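Local atomic coordinates of heme-binding protein A (Haemophilus parasuis 29755, PDB entry 3TPA), a protein that probably binds glutathione, as a periplasmic-type solute-binding protein of the GbpA family, although it carries the name of a heme-binding protein. Residues C13-P18 against I244-I249; D442-A447 against V469-Q474. The protein carries 1 engineered substitution. One frame throughout, in Å; residues are numbered along the deposited sequence. Where two conformers were deposited one is given.

Overall arrangement
The two contacts follow one another along the chain and lie on opposite sides of its centre, about 40 Å apart between their centres and about 25 Å between nearest atoms. Interaction 1 belongs to the mixed sheet that holds strands 9-14 and 243-244, and joins the start of the chain to residues some 230 positions later. Interaction 2 is local by comparison: it pairs the consecutive helices 443-453 and 458-475. Strand 478-491, part of the six-stranded mixed sheet, touches Ile244 and Phe472 through Pro489 and Ile478, and thus reaches both sites. Together they illustrate how a family 5 solute-binding protein combines distant strand pairing with packing of neighbouring helices.

Interaction 1 of 2, residues C13-P18 against I244-I249; sequences CIATAP and IDFPNI
Cys13 and Ile244 face each other as a parallel beta bridge, with their CA atoms 4.9 Å apart, and the backbones diverge to 5.5 Å between the CA atoms of Ile14 and Asp245. The bridge adds the short edge strand 243-244 to strand 9-14 in a mixed sheet; strand 220-225, helix 229-237 and strand 243-244 form a beta-alpha-beta crossover, with strand 9-14 lying between the two strands. Cys13 has a backbone hydrogen bond with Val243, while its O accepts a weak bond from Asp245 N and also a CA-H...O contact from Ile244 CA, 3.4 Å away. Cys13 and Ile244 send their side chains to the same face, CB of the first resting on CG2 of the second, while a disulfide to Cys241 ties Cys13 to the chain just ahead of the edge strand.

Beyond the bridge, a side chain takes over from the backbone. Asp245 has CG between its backbone N and carbonyl carbon (chi1 67°), and its carboxylate meets Ala15 N with both oxygens. Neither bond is strong: OD1 is near, 2.9 Å from Ala15 N, but bent at 124°, whereas OD2 is almost straight at 168° yet long. The same carboxylate crosses Ile14 obliquely, with OD2 beside Ile14 CB. Ala15 CB touches Phe246 CD2 at 4.4 Å, a marginal apolar contact. Phe246 adopts a left-handed backbone conformation, and the carbonyl oxygens of Asp245 and Phe246 accept from NE and NH2 of Arg232, which joins the loop to helix 229-237. A water extends the link by one residue, accepting from Thr16 N at 3.1 Å and donating to Asp245 OD2 at 2.6 Å.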
ATOM      1  N   CYS A  13      18.226   3.246 -10.694  1.00 18.52           N
ATOM      2  CA  CYS A  13      18.813   4.360  -9.956  1.00 21.03           C
ATOM      3  C   CYS A  13      17.855   4.838  -8.905  1.00 22.31           C
ATOM      4  O   CYS A  13      16.798   5.382  -9.224  1.00 23.31           O
ATOM      5  CB  CYS A  13      19.170   5.514 -10.895  1.00 18.99           C
ATOM      6  SG  CYS A  13      20.471   5.109 -12.051  1.00 26.95           S
ATOM      7  N   ILE A  14      18.239   4.634  -7.650  1.00 20.33           N
ATOM      8  CA  ILE A  14      17.364   4.903  -6.525  1.00 18.35           C
ATOM      9  C   ILE A  14      17.867   6.032  -5.628  1.00 26.40           C
ATOM     10  O   ILE A  14      19.066   6.263  -5.510  1.00 24.67           O
ATOM     11  CB  ILE A  14      17.152   3.630  -5.694  1.00 23.74           C
ATOM     12  CG1 ILE A  14      18.507   3.034  -5.299  1.00 21.20           C
ATOM     13  CG2 ILE A  14      16.343   2.616  -6.495  1.00 22.54           C
ATOM     14  CD1 ILE A  14      18.399   1.888  -4.321  1.00 26.93           C
ATOM     15  N   ALA A  15      16.930   6.713  -4.980  1.00 26.48           N
ATOM     16  CA  ALA A  15      17.234   7.916  -4.215  1.00 29.67           C
ATOM     17  C   ALA A  15      17.979   7.651  -2.911  1.00 35.30           C
ATOM     18  O   ALA A  15      18.855   8.424  -2.528  1.00 35.00           O
ATOM     19  CB  ALA A  15      15.968   8.692  -3.940  1.00 27.56           C
ATOM     20  N   THR A  16      17.633   6.570  -2.219  1.00 30.72           N
ATOM     21  CA  THR A  16      18.277   6.290  -0.934  1.00 32.91           C
ATOM     22  C   THR A  16      18.702   4.827  -0.795  1.00 32.04           C
ATOM     23  O   THR A  16      18.134   3.946  -1.433  1.00 23.79           O
ATOM     24  CB  THR A  16      17.359   6.665   0.236  1.00 38.82           C
ATOM     25  OG1 THR A  16      16.163   5.884   0.163  1.00 43.54           O
ATOM     26  CG2 THR A  16      16.992   8.156   0.184  1.00 40.79           C
ATOM     27  N   ALA A  17      19.704   4.577   0.043  1.00 28.21           N
ATOM     28  CA  ALA A  17      20.207   3.223   0.241  1.00 28.68           C
ATOM     29  C   ALA A  17      19.175   2.421   1.043  1.00 29.99           C
ATOM     30  O   ALA A  17      18.609   2.939   2.005  1.00 30.89           O
ATOM     31  CB  ALA A  17      21.538   3.267   0.973  1.00 29.95           C
ATOM     32  N   PRO A  18      18.890   1.171   0.634  1.00 29.23           N
ATOM     33  CA  PRO A  18      17.892   0.419   1.416  1.00 27.78           C
ATOM     34  C   PRO A  18      18.420   0.076   2.808  1.00 32.09           C
ATOM     35  O   PRO A  18      19.504  -0.495   2.933  1.00 29.67           O
ATOM     36  CB  PRO A  18      17.669  -0.856   0.589  1.00 26.53           C
ATOM     37  CG  PRO A  18      18.857  -0.958  -0.312  1.00 30.08           C
ATOM     38  CD  PRO A  18      19.287   0.459  -0.592  1.00 28.93           C
ATOM     39  N   ILE A 244      14.233   5.052 -12.774  1.00 13.64           N
ATOM     40  CA  ILE A 244      14.481   5.917 -11.627  1.00 17.75           C
ATOM     41  C   ILE A 244      13.282   5.934 -10.691  1.00 19.45           C
ATOM     42  O   ILE A 244      12.155   5.638 -11.097  1.00 19.76           O
ATOM     43  CB  ILE A 244      14.813   7.374 -12.047  1.00 22.25           C
ATOM     44  CG1 ILE A 244      13.594   8.032 -12.706  1.00 22.80           C
ATOM     45  CG2 ILE A 244      16.035   7.404 -12.967  1.00 21.32           C
ATOM     46  CD1 ILE A 244      13.714   9.543 -12.851  1.00 15.67           C
ATOM     47  N   ASP A 245      13.525   6.275  -9.432  1.00 20.26           N
ATOM     48  CA  ASP A 245      12.435   6.442  -8.483  1.00 19.71           C
ATOM     49  C   ASP A 245      12.321   7.908  -8.049  1.00 18.55           C
ATOM     50  O   ASP A 245      13.153   8.742  -8.412  1.00 18.91           O
ATOM     51  CB  ASP A 245      12.582   5.493  -7.282  1.00 20.33           C
ATOM     52  CG  ASP A 245      13.770   5.820  -6.396  1.00 29.74           C
ATOM     53  OD1 ASP A 245      14.606   6.671  -6.774  1.00 26.72           O
ATOM     54  OD2 ASP A 245      13.873   5.196  -5.313  1.00 29.20           O
ATOM     55  N   PHE A 246      11.265   8.205  -7.298  1.00 21.17           N
ATOM     56  CA  PHE A 246      10.975   9.557  -6.807  1.00 20.88           C
ATOM     57  C   PHE A 246      11.369  10.669  -7.788  1.00 25.51           C
ATOM     58  O   PHE A 246      12.144  11.553  -7.451  1.00 23.75           O
ATOM     59  CB  PHE A 246      11.608   9.780  -5.422  1.00 20.69           C
ATOM     60  CG  PHE A 246      11.058   8.854  -4.350  1.00 21.91           C
ATOM     61  CD1 PHE A 246       9.871   9.141  -3.699  1.00 24.36           C
ATOM     62  CD2 PHE A 246      11.719   7.686  -4.021  1.00 27.13           C
ATOM     63  CE1 PHE A 246       9.354   8.271  -2.719  1.00 31.68           C
ATOM     64  CE2 PHE A 246      11.212   6.816  -3.046  1.00 26.15           C
ATOM     65  CZ  PHE A 246      10.032   7.108  -2.394  1.00 23.40           C
ATOM     66  N   PRO A 247      10.808  10.632  -9.006  1.00 19.98           N
ATOM     67  CA  PRO A 247      11.021  11.740  -9.936  1.00 22.39           C
ATOM     68  C   PRO A 247      10.433  13.045  -9.399  1.00 23.47           C
ATOM     69  O   PRO A 247       9.326  13.034  -8.868  1.00 19.72           O
ATOM     70  CB  PRO A 247      10.232  11.307 -11.172  1.00 17.67           C
ATOM     71  CG  PRO A 247       9.141  10.423 -10.627  1.00 21.72           C
ATOM     72  CD  PRO A 247       9.788   9.683  -9.488  1.00 19.26           C
ATOM     73  N   ASN A 248      11.156  14.158  -9.517  1.00 20.86           N
ATOM     74  CA  ASN A 248      10.565  15.448  -9.184  0.53 23.97           C
ATOM     75  C   ASN A 248       9.353  15.694 -10.065  1.00 21.66           C
ATOM     76  O   ASN A 248       9.416  15.537 -11.285  1.00 17.74           O
ATOM     77  CB  ASN A 248      11.569  16.588  -9.365  0.53 24.01           C
ATOM     78  CG  ASN A 248      12.421  16.826  -8.135  0.53 22.22           C
ATOM     79  OD1 ASN A 248      12.133  16.323  -7.047  0.53 18.35           O
ATOM     80  ND2 ASN A 248      13.483  17.607  -8.303  0.53 22.78           N
ATOM     81  N   ILE A 249       8.247  16.084  -9.442  1.00 20.39           N
ATOM     82  CA  ILE A 249       7.006  16.328 -10.185  1.00 23.86           C
ATOM     83  C   ILE A 249       7.183  17.393 -11.265  1.00 28.03           C
ATOM     84  O   ILE A 249       6.535  17.335 -12.312  1.00 24.53           O
ATOM     85  CB  ILE A 249       5.838  16.719  -9.254  1.00 30.59           C
ATOM     86  CG1 ILE A 249       4.538  16.861 -10.056  1.00 28.74           C
ATOM     87  CG2 ILE A 249       6.155  18.005  -8.482  1.00 32.66           C
ATOM     88  CD1 ILE A 249       4.015  15.556 -10.620  1.00 32.56           C
TER
HETATM   89  O   HOH W   1      14.964   5.266  -2.965  1.00 24.85           O

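Interaction 2 of 2, residues D442-A447 against V469-Q474; sequences DEKFEA and VEIFQQ
Ile471 of helix 458-475 packs against Phe445 of helix 443-453, where the two run nearly antiparallel as a helical hairpin, at 148° with axes 9.6 Å apart. Apolar contacts carry the interface. Ile471 reaches across with both branches: CG2 lies 4.0 Å from Phe445 CB, and CD1 lies 3.7 Å from Lys444 CG. The Ile471 CB sits near the plane of the Phe445 ring, at its edge. Deeper in, Phe445 CE1 meets Phe472 CB at 4.0 Å, and the two side chains lie side by side, pointing the same way. Trp440 meets the Phe445 ring edge-to-face, and Phe427 of helix 420-427 meets that of Phe472.

The polar element sits at the N-terminal end of helix 443-453. Asp442, just before it, is its N-cap: with CG anti to the backbone N (chi1 174°), OD2 accepts from Phe445 N at 2.8 Å, on its anti side and 16° out of the carboxylate plane. That same OD2 is 3.6 Å from Ile471 CG2, and the two side chains cross at about a right angle.

With no hydrogen bond between the segments, the pairing rests on shape and apolar burial, while the methyl beside OD2 may shield part of the cap from solvent.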
ATOM      1  N   ASP A 442     -22.836   3.707  10.895  1.00 19.31           N
ATOM      2  CA  ASP A 442     -24.191   3.411  10.459  1.00 23.48           C
ATOM      3  C   ASP A 442     -24.419   1.908  10.565  1.00 22.15           C
ATOM      4  O   ASP A 442     -23.593   1.117  10.113  1.00 15.69           O
ATOM      5  CB  ASP A 442     -24.423   3.897   9.029  1.00 22.97           C
ATOM      6  CG  ASP A 442     -25.763   3.472   8.500  1.00 20.40           C
ATOM      7  OD1 ASP A 442     -26.761   4.148   8.809  1.00 28.56           O
ATOM      8  OD2 ASP A 442     -25.823   2.448   7.796  1.00 20.16           O
ATOM      9  N   GLU A 443     -25.533   1.523  11.186  1.00 18.12           N
ATOM     10  CA  GLU A 443     -25.765   0.131  11.537  1.00 18.24           C
ATOM     11  C   GLU A 443     -25.754  -0.752  10.310  1.00 15.36           C
ATOM     12  O   GLU A 443     -25.107  -1.783  10.311  1.00 17.73           O
ATOM     13  CB  GLU A 443     -27.079  -0.031  12.292  1.00 17.65           C
ATOM     14  CG  GLU A 443     -27.406  -1.475  12.645  1.00 32.27           C
ATOM     15  CD  GLU A 443     -28.580  -1.579  13.599  1.00 43.21           C
ATOM     16  OE1 GLU A 443     -29.272  -0.554  13.798  1.00 40.59           O
ATOM     17  OE2 GLU A 443     -28.802  -2.679  14.156  1.00 48.59           O
ATOM     18  N   LYS A 444     -26.455  -0.330   9.264  1.00 14.17           N
ATOM     19  CA  LYS A 444     -26.536  -1.106   8.032  1.00 15.77           C
ATOM     20  C   LYS A 444     -25.201  -1.167   7.323  1.00 15.09           C
ATOM     21  O   LYS A 444     -24.793  -2.222   6.840  1.00 14.10           O
ATOM     22  CB  LYS A 444     -27.589  -0.521   7.077  1.00 19.35           C
ATOM     23  CG  LYS A 444     -27.693  -1.290   5.758  1.00 34.75           C
ATOM     24  CD  LYS A 444     -28.048  -2.772   5.971  1.00 44.88           C
ATOM     25  CE  LYS A 444     -28.382  -3.447   4.637  1.00 50.41           C
ATOM     26  NZ  LYS A 444     -28.773  -4.884   4.759  1.00 52.30           N
ATOM     27  N   PHE A 445     -24.536  -0.018   7.254  1.00 17.74           N
ATOM     28  CA  PHE A 445     -23.218   0.095   6.637  1.00 16.89           C
ATOM     29  C   PHE A 445     -22.259  -0.881   7.328  1.00 17.72           C
ATOM     30  O   PHE A 445     -21.542  -1.633   6.668  1.00 16.35           O
ATOM     31  CB  PHE A 445     -22.715   1.550   6.730  1.00 16.13           C
ATOM     32  CG  PHE A 445     -21.281   1.730   6.306  1.00 14.38           C
ATOM     33  CD1 PHE A 445     -20.967   2.088   5.001  1.00 15.25           C
ATOM     34  CD2 PHE A 445     -20.252   1.521   7.205  1.00 11.08           C
ATOM     35  CE1 PHE A 445     -19.652   2.232   4.593  1.00  8.77           C
ATOM     36  CE2 PHE A 445     -18.940   1.669   6.814  1.00 17.85           C
ATOM     37  CZ  PHE A 445     -18.639   2.027   5.503  1.00 15.91           C
ATOM     38  N   GLU A 446     -22.263  -0.887   8.655  1.00 11.54           N
ATOM     39  CA  GLU A 446     -21.339  -1.750   9.402  1.00 13.04           C
ATOM     40  C   GLU A 446     -21.627  -3.232   9.140  1.00 19.79           C
ATOM     41  O   GLU A 446     -20.703  -4.053   9.114  1.00 21.16           O
ATOM     42  CB  GLU A 446     -21.415  -1.454  10.914  1.00 17.66           C
ATOM     43  CG  GLU A 446     -20.341  -2.155  11.760  1.00 21.23           C
ATOM     44  CD  GLU A 446     -19.034  -1.374  11.826  1.00 25.00           C
ATOM     45  OE1 GLU A 446     -19.064  -0.129  11.952  1.00 22.82           O
ATOM     46  OE2 GLU A 446     -17.964  -2.003  11.757  1.00 25.26           O
ATOM     47  N   ALA A 447     -22.905  -3.582   8.971  1.00 18.50           N
ATOM     48  CA  ALA A 447     -23.287  -4.963   8.684  1.00 17.25           C
ATOM     49  C   ALA A 447     -22.824  -5.395   7.297  1.00 17.08           C
ATOM     50  O   ALA A 447     -22.365  -6.528   7.114  1.00 11.85           O
ATOM     51  CB  ALA A 447     -24.812  -5.154   8.829  1.00 21.34           C
ATOM     52  N   VAL A 469     -20.794   1.744   0.064  1.00 16.45           N
ATOM     53  CA  VAL A 469     -20.284   3.043  -0.376  1.00 12.32           C
ATOM     54  C   VAL A 469     -21.427   4.034  -0.671  1.00 10.38           C
ATOM     55  O   VAL A 469     -21.316   5.206  -0.379  1.00 15.47           O
ATOM     56  CB  VAL A 469     -19.318   2.903  -1.577  1.00 14.29           C
ATOM     57  CG1 VAL A 469     -19.063   4.254  -2.220  1.00 12.31           C
ATOM     58  CG2 VAL A 469     -18.013   2.283  -1.103  1.00 16.05           C
ATOM     59  N   GLU A 470     -22.550   3.565  -1.202  1.00 14.83           N
ATOM     60  CA  GLU A 470     -23.688   4.456  -1.446  0.52 18.54           C
ATOM     61  C   GLU A 470     -24.220   5.044  -0.134  1.00 19.59           C
ATOM     62  O   GLU A 470     -24.614   6.210  -0.071  1.00 17.68           O
ATOM     63  CB  GLU A 470     -24.799   3.723  -2.207  0.52 17.15           C
ATOM     64  CG  GLU A 470     -24.462   3.420  -3.667  0.52 22.32           C
ATOM     65  CD  GLU A 470     -25.086   4.409  -4.646  0.52 22.97           C
ATOM     66  OE1 GLU A 470     -25.622   5.449  -4.208  0.52 24.90           O
ATOM     67  OE2 GLU A 470     -25.043   4.143  -5.868  0.52 25.10           O
ATOM     68  N   ILE A 471     -24.223   4.241   0.923  1.00 17.13           N
ATOM     69  CA  ILE A 471     -24.658   4.729   2.233  1.00 14.12           C
ATOM     70  C   ILE A 471     -23.670   5.760   2.782  1.00 13.59           C
ATOM     71  O   ILE A 471     -24.055   6.855   3.234  1.00 14.13           O
ATOM     72  CB  ILE A 471     -24.830   3.580   3.251  1.00 19.06           C
ATOM     73  CG1 ILE A 471     -26.033   2.701   2.883  1.00 16.21           C
ATOM     74  CG2 ILE A 471     -24.970   4.133   4.675  1.00 13.70           C
ATOM     75  CD1 ILE A 471     -26.112   1.389   3.679  1.00 14.62           C
ATOM     76  N   PHE A 472     -22.392   5.410   2.745  1.00 11.54           N
ATOM     77  CA  PHE A 472     -21.339   6.375   3.098  1.00 12.96           C
ATOM     78  C   PHE A 472     -21.491   7.700   2.327  1.00 14.62           C
ATOM     79  O   PHE A 472     -21.446   8.780   2.911  1.00 17.68           O
ATOM     80  CB  PHE A 472     -19.946   5.792   2.838  1.00  9.51           C
ATOM     81  CG  PHE A 472     -18.925   6.835   2.475  1.00 12.91           C
ATOM     82  CD1 PHE A 472     -18.357   7.647   3.454  1.00  9.96           C
ATOM     83  CD2 PHE A 472     -18.559   7.035   1.142  1.00 10.00           C
ATOM     84  CE1 PHE A 472     -17.406   8.629   3.101  1.00 11.39           C
ATOM     85  CE2 PHE A 472     -17.639   8.012   0.788  1.00  8.28           C
ATOM     86  CZ  PHE A 472     -17.059   8.807   1.768  1.00 11.12           C
ATOM     87  N   GLN A 473     -21.674   7.621   1.015  1.00 14.87           N
ATOM     88  CA  GLN A 473     -21.762   8.842   0.196  1.00 13.44           C
ATOM     89  C   GLN A 473     -22.959   9.718   0.572  1.00 18.80           C
ATOM     90  O   GLN A 473     -22.830  10.928   0.672  1.00 19.92           O
ATOM     91  CB  GLN A 473     -21.784   8.503  -1.302  1.00 12.99           C
ATOM     92  CG  GLN A 473     -21.641   9.728  -2.243  1.00 14.86           C
ATOM     93  CD  GLN A 473     -20.233  10.354  -2.241  1.00 20.64           C
ATOM     94  OE1 GLN A 473     -19.438  10.127  -1.336  1.00 22.28           O
ATOM     95  NE2 GLN A 473     -19.931  11.137  -3.269  1.00 15.27           N
ATOM     96  N   GLN A 474     -24.112   9.087   0.804  1.00 17.32           N
ATOM     97  CA  GLN A 474     -25.331   9.777   1.222  0.57 15.07           C
ATOM     98  C   GLN A 474     -25.114  10.614   2.483  1.00 18.01           C
ATOM     99  O   GLN A 474     -25.737  11.652   2.671  1.00 20.77           O
ATOM    100  CB  GLN A 474     -26.454   8.749   1.465  0.57 13.58           C
ATOM    101  CG  GLN A 474     -27.039   8.165   0.182  0.57 17.55           C
ATOM    102  CD  GLN A 474     -27.927   6.943   0.404  0.57 23.72           C
ATOM    103  OE1 GLN A 474     -27.829   6.249   1.420  0.57 21.19           O
ATOM    104  NE2 GLN A 474     -28.791   6.667  -0.567  0.57 22.84           N
TER